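Local coordinates for protein cellulose 1,4-beta-cellobiosidase (Thermobifida fusca, PDB 4JJJ) that probably hydrolyses the beta-1,4 linkages of cellulose to release cellobiose, using the family 48 glycoside hydrolase domain that makes up this chain, at residues A504-L509 with E526-A531; G459-Q464 with L532-D537; Q497-T502 with I541-Q546. The protein carries 1 engineered substitution. All coordinates share one frame; numbering follows the deposited sequence. Where two conformers were deposited one is given.

From the N terminus, the first piece is the loop 459-464, between helix 435-450 and strand 465-473; interaction 2 closes a loop of nearly seventy residues when 532-537, at the end of helix 519-533, packs on it. Next come 497-502, at the start of helix 499-516, which interaction 3 joins to 541-546, closing a loop of about forty residues, and 504-509, which meets 526-531 in interaction 1. Interaction 1, the shortest closure, is nested inside both others, whereas interactions 2 and 3 cross, their segments alternating along the chain. Together they tie two successive antiparallel helices of the (alpha/alpha)6 fold to the loops around their ends; Leu528 touches Thr502, and Phe463 touches both Ala531 and Thr502.

Interaction 1: residues A504-L509 with E526-A531; sequences ALAKTL and EGLLDA. With ZN (zinc ion), chain S; NA (sodium ion), chain J.
Leu528 is the main bump here. Its CD1 methyl pushes into a hollow on helix 499-516 lined by Leu505, the backbone of Ala506 and Leu509. On one wall the methyl lies 3.7 Å from Leu505 CD2, and on another 4.4 Å from Leu509 CD1. Leu505 CG, anti to the backbone N (chi1 177°), stands 3.8 Å from Leu528 CD1. The return fit is small: Ala506 CB projects into the notch between two consecutive leucines, 4.1 Å from Leu528 CB and 4.0 Å from Leu529 CD2. Helices 499-516 and 519-533 are successive and near-antiparallel, a helical hairpin of the (alpha/alpha)6 fold; with so short a side chain at the nearest point, the axes of the two segments, 150° apart in direction, come within 9.0 Å. Thr452 and Val454 lie against Leu528, helix 435-450 packs on Leu509, and Ala629 and His633 of helix 620-637 meet Leu529. The polar chemistry of 526-531 sits elsewhere on its helix, where Glu526 OE2 binds zinc together with His633, and water 1 connects Glu526 to the sodium on Asp530. Across the interface the contacts are almost all between aliphatic carbons, so the pairing here rests on shape and burial rather than on directional bonds.

Interaction 2: residues G459-Q464 with L532-D537; sequences GGQNFQ and LLAHRD. With ZN (zinc ion), chain X.
The imidazole of His535 points into the turn made by Gly460 to Phe463, where the loop between helix 435-450 and strand 465-473 meets the turn after helix 519-533 at a zinc-binding histidine. The ring has a second conformer, so its weak bond is tentative: NE2 donates to Gly460 O, 3.4 Å away with an N-H...O angle of 156°, and that oxygen lies at the ring edge, in its plane. Gln461 bends back over one face of the same ring: NE2 stands above it, displaced toward the rim, while OE1 comes 3.5 Å from His535 CE1, the amide and ring planes being 48° apart. The amide then reaches beyond the ring, where Gln461 NE2 makes a weak bond to Ala534 O and both share water 6, which lies 2.8 Å from Gln461 NE2 and 3.1 Å from Ala534 O. Phe463 arrives obliquely, CE2 3.9 Å from His535 CD2, so that the histidine carbon sits at the edge of the phenyl ring. Ala534 CB fills in against Gly459 O, 3.7 Å away.

In the next shell, Gly460 O closes the type I turn by accepting from Phe463 N, while both Gly459 and Gly460 have positive phi, a backbone shape that favours glycine. Gln497 NE2 bonds to the carbonyls of Gln461 and Phe463, holding both, and the backbone of His535 pairs with Ala542. On the other piece, Arg536 NE bonds to Leu533 O at 2.9 Å, and its guanidinium also reaches Glu8. His535 ND1 holds a zinc ion at 2.1 Å, whose other ligands are waters 7, 8 and 9; the metal would probably polarise the imidazole and make its NE2-H a better donor toward the turn carbonyls.

Interaction 3: residues Q497-T502 with I541-Q546; sequences QDVGVT and IATPEQ. With BGC (beta-D-glucopyranose), chain B; GLC (alpha-D-glucopyranose), chain C.
Thr543 and Gln497 make the tight end of this contact. The hydroxyl OG1 of Thr543 donates to Gln497 O at 2.7 Å, coming in from above the carbonyl plane, about 50° out of it. Chi1 of 53° sets OG1 between the backbone N and the carbonyl carbon, which also puts it 3.5 Å from Gln497 CB. The methyl branch is used as well: Thr543 CG2 slides past Val499 CG1 at 3.7 Å. Val499 CG1 goes on to touch Ile541 CG2 at 4.2 Å, and Val499 CG2 rests on Ile541 O. Leu532 and, from helix 620-637, Gln623 and Ile626 also pack on Val499.

Helix 499-516, one of the helices of the (alpha/alpha)6 fold, begins at Val499, with Asp498 just before it as its N-cap. OD1 accepts from Val501 N at 3.0 Å, nearly straight at the hydrogen but from above the carboxylate plane, and weakly from Gly500 N. Asp498 OD2 turns to the glycan pocket, where O6 of the glucose, modelled as both anomers at this site, lies 2.7 to 2.8 Å from it. An alanine here would probably leave the first turn without its cap and the sugar O6 without its close carboxylate neighbour.

Toward Pro544 the fit slackens. Gln497 OE1 comes no nearer than 3.8 Å to Pro544 CD, and water takes over: water 10 spans Gln497 OE1 and Pro544 O, and water 11 links that same carbonyl to Gln497 N. The side-chain NE2 of Gln497 is engaged with the 459-464 loop, and farther along Glu545 forms salt bridges with Arg617 and Arg619.

Interaction 1: residues A504-L509 with E526-A531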
# COMPACT_ATOMS: atom_id res chain seq x y z
N ALA A 504 14.67 5.68 -2.08
CA ALA A 504 13.74 6.61 -1.50
C ALA A 504 14.46 7.50 -0.49
O ALA A 504 14.15 8.70 -0.36
CB ALA A 504 12.59 5.83 -0.83
N LEU A 505 15.42 6.97 0.26
CA LEU A 505 16.19 7.77 1.20
C LEU A 505 17.01 8.82 0.42
O LEU A 505 17.02 9.99 0.77
CB LEU A 505 17.07 6.86 2.05
CG LEU A 505 18.00 7.58 3.03
CD1 LEU A 505 17.19 8.49 3.95
CD2 LEU A 505 18.83 6.54 3.76
N ALA A 506 17.66 8.40 -0.64
CA ALA A 506 18.45 9.30 -1.46
C ALA A 506 17.54 10.43 -1.98
O ALA A 506 17.96 11.62 -1.94
CB ALA A 506 19.05 8.61 -2.61
N LYS A 507 16.32 10.11 -2.47
CA LYS A 507 15.44 11.17 -2.96
C LYS A 507 15.03 12.13 -1.86
O LYS A 507 14.97 13.35 -2.06
CB LYS A 507 14.28 10.57 -3.67
CG LYS A 507 14.60 10.02 -5.06
CD LYS A 507 13.40 9.54 -5.77
CE LYS A 507 12.88 8.19 -5.25
NZ LYS A 507 11.41 7.99 -5.58
N THR A 508 14.64 11.56 -0.73
CA THR A 508 14.21 12.39 0.36
C THR A 508 15.27 13.44 0.67
O THR A 508 14.96 14.64 0.82
CB THR A 508 13.99 11.52 1.66
OG1 THR A 508 12.94 10.62 1.39
CG2 THR A 508 13.51 12.32 2.82
N LEU A 509 16.49 12.99 0.74
CA LEU A 509 17.63 13.85 1.05
C LEU A 509 17.90 14.90 -0.05
O LEU A 509 18.19 16.05 0.25
CB LEU A 509 18.89 12.99 1.32
CG LEU A 509 18.78 12.12 2.62
CD1 LEU A 509 19.94 11.19 2.75
CD2 LEU A 509 18.66 12.98 3.84
N GLU A 526 24.35 11.70 -2.36
CA GLU A 526 25.27 11.43 -3.46
C GLU A 526 25.97 10.08 -3.20
O GLU A 526 26.18 9.30 -4.14
CB GLU A 526 26.33 12.51 -3.57
CG GLU A 526 25.84 13.85 -4.06
CD GLU A 526 25.54 13.98 -5.56
OE1 GLU A 526 25.25 12.99 -6.28
OE2 GLU A 526 25.60 15.15 -6.04
N GLY A 527 26.33 9.81 -1.94
CA GLY A 527 26.96 8.55 -1.57
C GLY A 527 26.06 7.34 -1.76
O GLY A 527 26.49 6.31 -2.20
N LEU A 528 24.77 7.53 -1.47
CA LEU A 528 23.76 6.50 -1.77
C LEU A 528 23.57 6.21 -3.27
O LEU A 528 23.51 5.05 -3.71
CB LEU A 528 22.43 6.85 -1.12
CG LEU A 528 22.45 6.88 0.42
CD1 LEU A 528 21.12 7.31 0.95
CD2 LEU A 528 22.90 5.51 0.99
N LEU A 529 23.57 7.25 -4.11
CA LEU A 529 23.43 7.03 -5.54
C LEU A 529 24.69 6.31 -6.09
O LEU A 529 24.59 5.43 -6.90
CB LEU A 529 23.29 8.37 -6.26
CG LEU A 529 22.04 9.20 -6.00
CD1 LEU A 529 22.09 10.51 -6.80
CD2 LEU A 529 20.81 8.39 -6.25
N ASP A 530 25.86 6.66 -5.56
CA ASP A 530 27.07 5.96 -5.98
C ASP A 530 26.94 4.49 -5.61
O ASP A 530 27.39 3.61 -6.36
CB ASP A 530 28.29 6.51 -5.27
CG ASP A 530 28.75 7.84 -5.76
OD1 ASP A 530 28.37 8.20 -6.86
OD2 ASP A 530 29.52 8.52 -5.03
N ALA A 531 26.50 4.23 -4.37
CA ALA A 531 26.32 2.87 -3.87
C ALA A 531 25.41 2.06 -4.74
O ALA A 531 25.69 0.93 -5.09
CB ALA A 531 25.82 2.95 -2.43
ZN ZN S . 25.41 15.08 -7.96
NA NA J . 28.94 10.51 -7.08
O HOH W 1 26.57 10.59 -6.62
O HOH W 2 26.90 14.04 -8.91
O HOH W 3 28.59 13.03 -7.76
O HOH W 4 29.49 11.23 -5.39
O HOH W 5 30.91 9.92 -6.84

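Interaction 2: residues G459-Q464 with L532-D537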
# COMPACT_ATOMS: atom_id res chain seq x y z
N GLY A 459 33.62 3.10 -2.06
CA GLY A 459 32.74 3.21 -3.25
C GLY A 459 31.33 2.74 -3.05
O GLY A 459 30.59 2.52 -4.04
N GLY A 460 30.94 2.65 -1.79
CA GLY A 460 29.58 2.16 -1.42
C GLY A 460 29.39 0.70 -1.46
O GLY A 460 28.24 0.23 -1.37
N GLN A 461 30.47 -0.09 -1.58
CA GLN A 461 30.29 -1.51 -1.61
C GLN A 461 29.50 -2.05 -0.45
O GLN A 461 28.69 -2.96 -0.64
CB GLN A 461 31.65 -2.25 -1.79
CG GLN A 461 32.02 -2.28 -3.26
CD GLN A 461 31.02 -3.16 -4.05
OE1 GLN A 461 30.46 -4.14 -3.52
NE2 GLN A 461 30.71 -2.76 -5.30
N ASN A 462 29.83 -1.59 0.74
CA ASN A 462 29.21 -2.15 1.95
C ASN A 462 28.37 -1.06 2.63
O ASN A 462 28.35 -0.90 3.84
CB ASN A 462 30.34 -2.59 2.90
CG ASN A 462 31.19 -3.69 2.28
OD1 ASN A 462 30.69 -4.55 1.63
ND2 ASN A 462 32.46 -3.63 2.52
N PHE A 463 27.64 -0.26 1.81
CA PHE A 463 26.79 0.75 2.42
C PHE A 463 25.71 0.08 3.26
O PHE A 463 25.40 -1.09 3.04
CB PHE A 463 26.10 1.56 1.29
CG PHE A 463 24.89 0.91 0.65
CD1 PHE A 463 23.62 1.15 1.09
CD2 PHE A 463 25.08 -0.04 -0.39
CE1 PHE A 463 22.60 0.57 0.48
CE2 PHE A 463 23.97 -0.63 -1.01
CZ PHE A 463 22.75 -0.33 -0.54
N GLN A 464 25.08 0.87 4.13
CA GLN A 464 23.99 0.33 4.95
C GLN A 464 22.97 1.43 5.22
O GLN A 464 23.35 2.57 5.51
CB GLN A 464 24.54 -0.14 6.33
CG GLN A 464 25.60 -1.26 6.30
CD GLN A 464 24.88 -2.56 6.31
OE1 GLN A 464 24.48 -3.05 7.39
NE2 GLN A 464 24.47 -3.00 5.18
N LEU A 532 24.28 2.64 -5.17
CA LEU A 532 23.36 1.99 -6.09
C LEU A 532 24.08 1.65 -7.35
O LEU A 532 23.94 0.56 -7.88
CB LEU A 532 22.09 2.79 -6.32
CG LEU A 532 21.18 2.96 -5.06
CD1 LEU A 532 20.10 3.98 -5.24
CD2 LEU A 532 20.52 1.64 -4.70
N LEU A 533 24.84 2.57 -7.92
CA LEU A 533 25.52 2.31 -9.20
C LEU A 533 26.53 1.19 -9.10
O LEU A 533 26.74 0.44 -10.06
CB LEU A 533 26.14 3.64 -9.72
CG LEU A 533 25.19 4.62 -10.39
CD1 LEU A 533 26.07 5.86 -10.67
CD2 LEU A 533 24.51 4.10 -11.67
N ALA A 534 27.07 1.03 -7.91
CA ALA A 534 28.06 0.00 -7.63
C ALA A 534 27.52 -1.38 -7.60
O ALA A 534 28.31 -2.35 -7.61
CB ALA A 534 28.79 0.31 -6.33
N HIS A 535 26.19 -1.51 -7.51
CA HIS A 535 25.50 -2.81 -7.45
C HIS A 535 24.61 -3.10 -8.71
O HIS A 535 23.68 -3.90 -8.67
CB HIS A 535 24.73 -2.92 -6.14
CG HIS A 535 25.64 -2.86 -4.95
ND1 HIS A 535 26.30 -3.96 -4.44
CD2 HIS A 535 25.99 -1.82 -4.16
CE1 HIS A 535 27.03 -3.59 -3.42
NE2 HIS A 535 26.82 -2.30 -3.20
N ARG A 536 25.00 -2.56 -9.87
CA ARG A 536 24.33 -2.88 -11.14
C ARG A 536 24.55 -4.35 -11.54
O ARG A 536 25.65 -4.89 -11.33
CB ARG A 536 24.86 -1.95 -12.25
CG ARG A 536 24.25 -0.57 -12.17
CD ARG A 536 24.76 0.34 -13.25
NE ARG A 536 25.98 0.81 -12.82
CZ ARG A 536 26.75 1.66 -13.53
NH1 ARG A 536 26.36 2.06 -14.73
NH2 ARG A 536 27.90 2.06 -13.02
N ASP A 537 23.52 -5.00 -12.04
CA ASP A 537 23.58 -6.28 -12.69
C ASP A 537 22.84 -6.22 -14.02
O ASP A 537 22.48 -5.12 -14.52
CB ASP A 537 23.11 -7.33 -11.71
CG ASP A 537 21.61 -7.24 -11.43
OD1 ASP A 537 20.82 -6.75 -12.26
OD2 ASP A 537 21.23 -7.83 -10.38
ZN ZN X . 26.62 -5.90 -5.06
O HOH W 6 29.60 -5.00 -6.57
O HOH W 7 27.78 -6.50 -3.36
O HOH W 8 27.29 -5.95 -6.87
O HOH W 9 25.01 -6.95 -4.92

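Interaction 3: residues Q497-T502 with I541-Q546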
# COMPACT_ATOMS: atom_id res chain seq x y z
N GLN A 497 20.90 -3.47 2.91
CA GLN A 497 21.22 -2.86 1.63
C GLN A 497 19.97 -2.79 0.66
O GLN A 497 20.08 -2.89 -0.55
CB GLN A 497 22.36 -3.64 0.96
CG GLN A 497 23.67 -3.52 1.74
CD GLN A 497 24.83 -3.98 0.92
OE1 GLN A 497 24.76 -5.04 0.31
NE2 GLN A 497 25.91 -3.23 0.92
N ASP A 498 18.81 -2.68 1.26
CA ASP A 498 17.56 -2.69 0.48
C ASP A 498 17.62 -1.53 -0.51
O ASP A 498 17.63 -0.41 -0.11
CB ASP A 498 16.40 -2.61 1.44
CG ASP A 498 15.10 -2.65 0.79
OD1 ASP A 498 14.90 -1.98 -0.25
OD2 ASP A 498 14.14 -3.27 1.36
N VAL A 499 17.57 -1.90 -1.77
CA VAL A 499 17.88 -0.88 -2.81
C VAL A 499 16.69 0.08 -2.98
O VAL A 499 16.89 1.22 -3.40
CB VAL A 499 18.35 -1.47 -4.14
CG1 VAL A 499 19.65 -2.27 -3.89
CG2 VAL A 499 17.27 -2.33 -4.79
N GLY A 500 15.48 -0.42 -2.73
CA GLY A 500 14.26 0.40 -2.83
C GLY A 500 14.28 1.47 -1.75
O GLY A 500 14.03 2.68 -1.98
N VAL A 501 14.55 1.03 -0.53
CA VAL A 501 14.61 1.92 0.62
C VAL A 501 15.74 2.94 0.39
O VAL A 501 15.61 4.09 0.66
CB VAL A 501 14.86 1.12 1.92
CG1 VAL A 501 15.23 2.07 3.07
CG2 VAL A 501 13.67 0.28 2.22
N THR A 502 16.85 2.45 -0.11
CA THR A 502 18.01 3.28 -0.41
C THR A 502 17.63 4.40 -1.36
O THR A 502 17.96 5.55 -1.14
CB THR A 502 19.21 2.45 -0.90
OG1 THR A 502 19.57 1.52 0.15
CG2 THR A 502 20.40 3.33 -1.25
N ILE A 541 19.58 -3.28 -10.48
CA ILE A 541 20.54 -3.04 -9.39
C ILE A 541 20.05 -3.89 -8.20
O ILE A 541 18.89 -3.78 -7.84
CB ILE A 541 20.59 -1.54 -9.07
CG1 ILE A 541 21.45 -0.81 -10.06
CG2 ILE A 541 21.05 -1.26 -7.69
CD1 ILE A 541 21.24 0.71 -10.15
N ALA A 542 20.94 -4.65 -7.57
CA ALA A 542 20.51 -5.58 -6.53
C ALA A 542 21.60 -5.86 -5.62
O ALA A 542 22.78 -5.75 -5.97
CB ALA A 542 20.01 -6.85 -7.15
N THR A 543 21.22 -6.20 -4.39
CA THR A 543 22.15 -6.50 -3.30
C THR A 543 21.68 -7.77 -2.55
O THR A 543 20.56 -8.18 -2.66
CB THR A 543 22.15 -5.35 -2.24
OG1 THR A 543 20.78 -5.11 -1.83
CG2 THR A 543 22.75 -4.08 -2.86
N PRO A 544 22.62 -8.47 -1.91
CA PRO A 544 22.18 -9.66 -1.17
C PRO A 544 21.21 -9.48 -0.04
O PRO A 544 21.31 -8.56 0.76
CB PRO A 544 23.53 -10.20 -0.55
CG PRO A 544 24.62 -9.41 -1.25
CD PRO A 544 24.03 -8.14 -1.70
N GLU A 545 20.21 -10.37 0.02
CA GLU A 545 19.31 -10.44 1.18
C GLU A 545 19.10 -11.93 1.53
O GLU A 545 19.28 -12.81 0.68
CB GLU A 545 18.04 -9.64 0.98
CG GLU A 545 17.06 -10.23 0.14
CD GLU A 545 15.76 -9.43 -0.03
OE1 GLU A 545 15.94 -8.54 -0.86
OE2 GLU A 545 14.64 -9.70 0.50
N GLN A 546 18.72 -12.15 2.77
CA GLN A 546 18.57 -13.53 3.28
C GLN A 546 17.26 -13.66 4.07
O GLN A 546 17.25 -13.53 5.30
CB GLN A 546 19.81 -13.90 4.07
CG GLN A 546 19.81 -15.35 4.51
CD GLN A 546 21.07 -15.68 5.31
OE1 GLN A 546 21.40 -14.94 6.25
NE2 GLN A 546 21.77 -16.78 4.96
C2 BGC B . 10.55 -5.53 4.61
C3 BGC B . 9.30 -5.68 3.75
C4 BGC B . 9.55 -5.15 2.32
C5 BGC B . 10.87 -5.61 1.67
C6 BGC B . 11.24 -4.81 0.42
C1 BGC B . 11.77 -6.05 3.89
O1 BGC B . 12.91 -5.78 4.77
O2 BGC B . 10.25 -6.27 5.83
O3 BGC B . 8.19 -5.00 4.34
O4 BGC B . 8.50 -5.52 1.43
O5 BGC B . 11.95 -5.44 2.59
O6 BGC B . 11.51 -3.46 0.69
C1 GLC C . 11.92 -6.35 3.58
C2 GLC C . 10.75 -5.94 4.38
C3 GLC C . 9.46 -6.05 3.54
C4 GLC C . 9.58 -5.23 2.25
C5 GLC C . 10.87 -5.68 1.57
C6 GLC C . 11.25 -4.93 0.32
O1 GLC C . 11.64 -7.66 3.29
O2 GLC C . 10.57 -6.93 5.49
O3 GLC C . 8.31 -5.70 4.30
O4 GLC C . 8.49 -5.56 1.36
O5 GLC C . 11.98 -5.50 2.45
O6 GLC C . 11.49 -3.61 0.66
O HOH W 10 23.45 -7.02 1.79
O HOH W 11 19.91 -6.38 2.59